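Local structure of amine oxidase (Emericella nidulans, 3PGB) at residues 176-181 with 227-232; 390-395 with 517-522. The protein is a copper amine oxidase that probably oxidises primary amines, using one copper ion and one topaquinone cofactor, built from its own chain, per subunit. One frame throughout, in Å; residues are numbered along the deposited sequence.

Contact 1: residues 176-181 with 227-232; sequences QVRNVE and LWQDDG
R178 and Q229 lie alongside each other with their tips running opposite ways, and the contact can be followed out along Q229. R178 NH2 lies 3.6 Å from Q229 CB and 3.3 Å from Q229 CG, so the guanidinium flanks the aliphatic part of the glutamine before reaching its amide. At the tip, R178 NH2 donates to Q229 OE1 over 3.0 Å. The oxygen sits at the guanidinium edge, in its plane, whereas the nitrogen stands above the carbonyl plane of Q229, at a C=O...N angle of 100°. The other branch, Q229 NE2, turns back to L227 O at 2.9 Å. Each branch has a second partner, OE1 accepting from I667 N and NE2 donating to S664 O.

Beside this polar pair, L227 CD1 rests 3.6 Å from V180 O and 4.0 Å from V180 CG1, with E181 CG against the same methyl. Strand 176-178 is part of one five-strand antiparallel sheet, while 227-232 is a loop joining two strands of another, consistent with the N2 and N3 domains of this family. Residues 664-667 bridge them, Q665 O accepting from NE of the extended R178 chain. With two donors at OE1 and two acceptors at NE2, the orientation of the buried Q229 amide is defined, its polar atoms satisfied by both domains and the bridging loop.

Contact 2: residues 390-395 with 517-522; sequences AANDPV and QDFGYQ
F519 is laid against the backbone of A391 by its two torsions: chi1 of -56° sets CG anti to its own carbonyl carbon, and chi2 of -95° turns one ring face to residues 391-392. N392 contributes a third torsion, chi1 of -159°, which carries CG anti to the backbone N and takes the amide on to a separate partner, while CB stays beside the ring.

The evidence for a face contact is direct. A391 C lies 3.5 Å above the F519 ring plane, over its centre, and A391 CA is 3.4 Å from F519 CG. N392 N stands over the same face, offset toward the rim and 3.4 Å from F519 CD2. The polar groups of N392 are committed elsewhere, ND2 to N515 O and the backbone N to N516 OD1, so this is a peptide bond packed on an aromatic face, with no hydrogen bond between the two segments. At the ring margin N392 CB is 3.7 Å from F519 CE2, and A390 CB is 4.1 Å from F519 CD1.

Both segments lie in the enzyme domain, the large beta-sandwich of copper amine oxidases. Residues 390-393 link strand 374-389 to helix 394-398, with D393 as N-cap, its side chain capping a backbone N within the helix. Strand 374-389 pairs with strand 532-542, which carries the copper ligand H532; the side chain of A390 is about 7 Å from that of H532 and about 13 Å from the copper ion.

The second subunit closes over the contact: its W565 NE1 donates to N392 O, its M574 packs on F519, and its T573 lies against A390.

How the contacts relate
Most touching residues of both contacts are buried, with R178, E181 and N392 partly exposed, and both centres are 25 Å from the centre of the chain, yet they join different elements. Contact 1 joins the end of a strand of one N-terminal sheet to a connecting loop of the other, far from the annotated sites; contact 2 stays within the enzyme domain, close to a copper ligand. Their chemistry differs as well: contact 1 rests on a directed side-chain bond with a small apolar patch, contact 2 on an aromatic face against a peptide. The centres lie 26 Å apart, and the nearest atoms, about 5 Å apart, do not touch. Even so, W565 of the second subunit touches a segment of each, and W228 NE1 bonds to S398, on the helix that follows 390-393.

Contact 1: residues 176-181 with 227-232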
loop_
_atom_site.group_PDB
_atom_site.type_symbol
_atom_site.label_atom_id
_atom_site.label_comp_id
_atom_site.label_asym_id
_atom_site.label_seq_id
_atom_site.Cartn_x
_atom_site.Cartn_y
_atom_site.Cartn_z
ATOM N N GLN A 176 13.219 -38.753 8.243
ATOM C CA GLN A 176 12.841 -38.889 9.649
ATOM C C GLN A 176 13.313 -37.709 10.482
ATOM O O GLN A 176 14.426 -37.213 10.307
ATOM C CB GLN A 176 13.414 -40.178 10.229
ATOM C CG GLN A 176 12.926 -41.441 9.542
ATOM C CD GLN A 176 13.606 -42.682 10.080
ATOM O OE1 GLN A 176 14.557 -42.597 10.857
ATOM N NE2 GLN A 176 13.126 -43.847 9.663
ATOM N N VAL A 177 12.451 -37.259 11.383
ATOM C CA VAL A 177 12.797 -36.219 12.340
ATOM C C VAL A 177 12.081 -36.567 13.638
ATOM O O VAL A 177 10.990 -37.140 13.613
ATOM C CB VAL A 177 12.385 -34.815 11.835
ATOM C CG1 VAL A 177 10.878 -34.718 11.668
ATOM C CG2 VAL A 177 12.900 -33.734 12.774
ATOM N N ARG A 178 12.696 -36.248 14.768
ATOM C CA ARG A 178 12.118 -36.615 16.052
ATOM C C ARG A 178 10.778 -35.927 16.266
ATOM O O ARG A 178 10.500 -34.884 15.668
ATOM C CB ARG A 178 13.067 -36.265 17.200
ATOM C CG ARG A 178 13.287 -34.782 17.408
ATOM C CD ARG A 178 14.172 -34.550 18.597
ATOM N NE ARG A 178 14.458 -33.138 18.807
ATOM C CZ ARG A 178 15.228 -32.666 19.785
ATOM N NH1 ARG A 178 15.801 -33.493 20.657
ATOM N NH2 ARG A 178 15.429 -31.362 19.894
ATOM N N ASN A 179 9.953 -36.526 17.117
ATOM C CA ASN A 179 8.709 -35.917 17.556
ATOM C C ASN A 179 8.934 -35.420 18.978
ATOM O O ASN A 179 9.022 -36.214 19.920
ATOM C CB ASN A 179 7.566 -36.938 17.487
ATOM C CG ASN A 179 6.218 -36.355 17.898
ATOM O OD1 ASN A 179 6.138 -35.273 18.481
ATOM N ND2 ASN A 179 5.155 -37.081 17.596
ATOM N N VAL A 180 9.043 -34.103 19.125
ATOM C CA VAL A 180 9.446 -33.493 20.394
ATOM C C VAL A 180 8.275 -33.314 21.373
ATOM O O VAL A 180 8.491 -32.970 22.538
ATOM C CB VAL A 180 10.176 -32.131 20.146
ATOM C CG1 VAL A 180 9.183 -30.965 20.087
ATOM C CG2 VAL A 180 11.215 -31.889 21.215
ATOM N N GLU A 181 7.047 -33.550 20.902
ATOM C CA GLU A 181 5.856 -33.501 21.756
ATOM C C GLU A 181 4.993 -34.758 21.608
ATOM O O GLU A 181 3.849 -34.677 21.166
ATOM C CB GLU A 181 5.026 -32.252 21.442
ATOM C CG GLU A 181 5.791 -30.947 21.654
ATOM C CD GLU A 181 4.881 -29.742 21.846
ATOM O OE1 GLU A 181 4.974 -28.798 21.033
ATOM O OE2 GLU A 181 4.082 -29.742 22.813
ATOM N N LEU A 227 9.659 -25.852 21.719
ATOM C CA LEU A 227 10.196 -26.178 23.031
ATOM C C LEU A 227 11.705 -25.940 23.015
ATOM O O LEU A 227 12.341 -26.001 21.958
ATOM C CB LEU A 227 9.894 -27.635 23.395
ATOM C CG LEU A 227 8.426 -28.060 23.449
ATOM C CD1 LEU A 227 8.319 -29.544 23.778
ATOM C CD2 LEU A 227 7.669 -27.228 24.459
ATOM N N TRP A 228 12.269 -25.645 24.185
ATOM C CA TRP A 228 13.708 -25.392 24.298
ATOM C C TRP A 228 14.471 -26.679 24.054
ATOM O O TRP A 228 14.130 -27.721 24.616
ATOM C CB TRP A 228 14.061 -24.832 25.677
ATOM C CG TRP A 228 13.823 -23.352 25.826
ATOM C CD1 TRP A 228 13.091 -22.548 25.008
ATOM C CD2 TRP A 228 14.286 -22.520 26.894
ATOM N NE1 TRP A 228 13.087 -21.265 25.485
ATOM C CE2 TRP A 228 13.811 -21.219 26.644
ATOM C CE3 TRP A 228 15.059 -22.749 28.037
ATOM C CZ2 TRP A 228 14.089 -20.147 27.487
ATOM C CZ3 TRP A 228 15.333 -21.686 28.873
ATOM C CH2 TRP A 228 14.849 -20.399 28.592
ATOM N N GLN A 229 15.503 -26.591 23.218
ATOM C CA GLN A 229 16.240 -27.762 22.744
ATOM C C GLN A 229 17.748 -27.540 22.873
ATOM O O GLN A 229 18.496 -27.637 21.903
ATOM C CB GLN A 229 15.846 -28.073 21.291
ATOM C CG GLN A 229 14.389 -28.488 21.121
ATOM C CD GLN A 229 13.874 -28.296 19.704
ATOM O OE1 GLN A 229 14.497 -28.736 18.740
ATOM N NE2 GLN A 229 12.722 -27.643 19.575
ATOM N N ASP A 230 18.182 -27.240 24.091
ATOM C CA ASP A 230 19.603 -27.099 24.400
ATOM C C ASP A 230 20.198 -28.447 24.802
ATOM O O ASP A 230 19.769 -29.044 25.785
ATOM C CB ASP A 230 19.802 -26.088 25.534
ATOM C CG ASP A 230 19.431 -24.669 25.127
ATOM O OD1 ASP A 230 20.037 -24.149 24.158
ATOM O OD2 ASP A 230 18.541 -24.068 25.778
ATOM N N ASP A 231 21.152 -28.934 24.010
ATOM C CA ASP A 231 22.064 -30.013 24.421
ATOM C C ASP A 231 21.390 -31.339 24.803
ATOM O O ASP A 231 21.641 -31.885 25.883
ATOM C CB ASP A 231 22.939 -29.527 25.587
ATOM N N GLY A 232 20.535 -31.850 23.923
ATOM C CA GLY A 232 19.851 -33.128 24.163
ATOM C C GLY A 232 18.586 -33.043 25.007
ATOM O O GLY A 232 17.685 -33.878 24.868
#

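Contact 2: residues 390-395 with 517-522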
loop_
_atom_site.group_PDB
_atom_site.type_symbol
_atom_site.label_atom_id
_atom_site.label_comp_id
_atom_site.label_asym_id
_atom_site.label_seq_id
_atom_site.Cartn_x
_atom_site.Cartn_y
_atom_site.Cartn_z
ATOM N N ALA A 390 8.788 -11.505 21.702
ATOM C CA ALA A 390 9.820 -11.105 22.652
ATOM C C ALA A 390 9.120 -10.544 23.873
ATOM O O ALA A 390 8.024 -9.988 23.754
ATOM C CB ALA A 390 10.742 -10.062 22.046
ATOM N N ALA A 391 9.742 -10.693 25.040
ATOM C CA ALA A 391 9.153 -10.215 26.287
ATOM C C ALA A 391 10.135 -10.343 27.441
ATOM O O ALA A 391 11.183 -10.968 27.306
ATOM C CB ALA A 391 7.879 -10.980 26.597
ATOM N N ASN A 392 9.781 -9.752 28.577
ATOM C CA ASN A 392 10.557 -9.913 29.799
ATOM C C ASN A 392 10.158 -11.181 30.559
ATOM O O ASN A 392 10.711 -11.459 31.616
ATOM C CB ASN A 392 10.396 -8.682 30.702
ATOM C CG ASN A 392 11.524 -8.535 31.715
ATOM O OD1 ASN A 392 12.607 -9.093 31.547
ATOM N ND2 ASN A 392 11.276 -7.766 32.766
ATOM N N ASP A 393 9.199 -11.943 30.030
ATOM C CA ASP A 393 8.806 -13.223 30.615
ATOM C C ASP A 393 9.246 -14.361 29.688
ATOM O O ASP A 393 9.420 -14.141 28.498
ATOM C CB ASP A 393 7.300 -13.247 30.918
ATOM C CG ASP A 393 6.429 -13.480 29.684
ATOM O OD1 ASP A 393 6.581 -14.527 29.016
ATOM O OD2 ASP A 393 5.545 -12.633 29.419
ATOM N N PRO A 394 9.445 -15.575 30.231
ATOM C CA PRO A 394 10.044 -16.657 29.450
ATOM C C PRO A 394 9.132 -17.298 28.408
ATOM O O PRO A 394 9.624 -17.841 27.420
ATOM C CB PRO A 394 10.390 -17.696 30.515
ATOM C CG PRO A 394 9.373 -17.490 31.578
ATOM C CD PRO A 394 9.070 -16.020 31.587
ATOM N N VAL A 395 7.824 -17.273 28.635
ATOM C CA VAL A 395 6.896 -17.868 27.685
ATOM C C VAL A 395 6.843 -17.026 26.408
ATOM O O VAL A 395 7.130 -17.524 25.311
ATOM C CB VAL A 395 5.491 -18.047 28.298
ATOM C CG1 VAL A 395 4.427 -18.215 27.202
ATOM C CG2 VAL A 395 5.488 -19.242 29.261
ATOM N N GLN A 517 7.791 -3.647 30.555
ATOM C CA GLN A 517 7.827 -2.291 30.010
ATOM C C GLN A 517 8.653 -2.156 28.739
ATOM O O GLN A 517 8.355 -1.303 27.905
ATOM C CB GLN A 517 8.400 -1.308 31.038
ATOM C CG GLN A 517 7.504 -1.041 32.237
ATOM C CD GLN A 517 7.785 -1.974 33.401
ATOM O OE1 GLN A 517 8.341 -3.059 33.221
ATOM N NE2 GLN A 517 7.414 -1.544 34.607
ATOM N N ASP A 518 9.697 -2.976 28.611
ATOM C CA ASP A 518 10.647 -2.870 27.502
ATOM C C ASP A 518 10.222 -3.661 26.262
ATOM O O ASP A 518 10.912 -3.636 25.236
ATOM C CB ASP A 518 12.049 -3.308 27.960
ATOM C CG ASP A 518 12.705 -2.301 28.916
ATOM O OD1 ASP A 518 12.039 -1.345 29.360
ATOM O OD2 ASP A 518 13.895 -2.463 29.224
ATOM N N PHE A 519 9.080 -4.337 26.348
ATOM C CA PHE A 519 8.643 -5.255 25.304
ATOM C C PHE A 519 7.183 -5.049 24.909
ATOM O O PHE A 519 6.525 -5.989 24.459
ATOM C CB PHE A 519 8.856 -6.698 25.763
ATOM C CG PHE A 519 10.268 -7.007 26.162
ATOM C CD1 PHE A 519 11.152 -7.576 25.254
ATOM C CD2 PHE A 519 10.711 -6.739 27.442
ATOM C CE1 PHE A 519 12.460 -7.869 25.622
ATOM C CE2 PHE A 519 12.010 -7.021 27.815
ATOM C CZ PHE A 519 12.889 -7.592 26.904
ATOM N N GLY A 520 6.680 -3.827 25.068
ATOM C CA GLY A 520 5.315 -3.499 24.655
ATOM C C GLY A 520 4.663 -2.392 25.462
ATOM O O GLY A 520 5.316 -1.722 26.274
ATOM N N TYR A 521 3.367 -2.207 25.224
ATOM C CA TYR A 521 2.549 -1.271 25.978
ATOM C C TYR A 521 1.625 -2.017 26.918
ATOM O O TYR A 521 1.195 -3.131 26.627
ATOM C CB TYR A 521 1.658 -0.454 25.046
ATOM C CG TYR A 521 2.350 0.141 23.850
ATOM C CD1 TYR A 521 3.325 1.111 24.001
ATOM C CD2 TYR A 521 2.000 -0.242 22.565
ATOM C CE1 TYR A 521 3.948 1.675 22.908
ATOM C CE2 TYR A 521 2.613 0.318 21.465
ATOM C CZ TYR A 521 3.587 1.276 21.647
ATOM O OH TYR A 521 4.205 1.825 20.559
ATOM N N GLN A 522 1.290 -1.386 28.034
ATOM C CA GLN A 522 0.162 -1.826 28.825
ATOM C C GLN A 522 -1.113 -1.324 28.139
ATOM O O GLN A 522 -1.298 -0.118 27.979
ATOM C CB GLN A 522 0.265 -1.286 30.251
ATOM C CG GLN A 522 -0.810 -1.808 31.181
ATOM C CD GLN A 522 -0.471 -1.616 32.649
ATOM O OE1 GLN A 522 -1.254 -2.025 33.510
#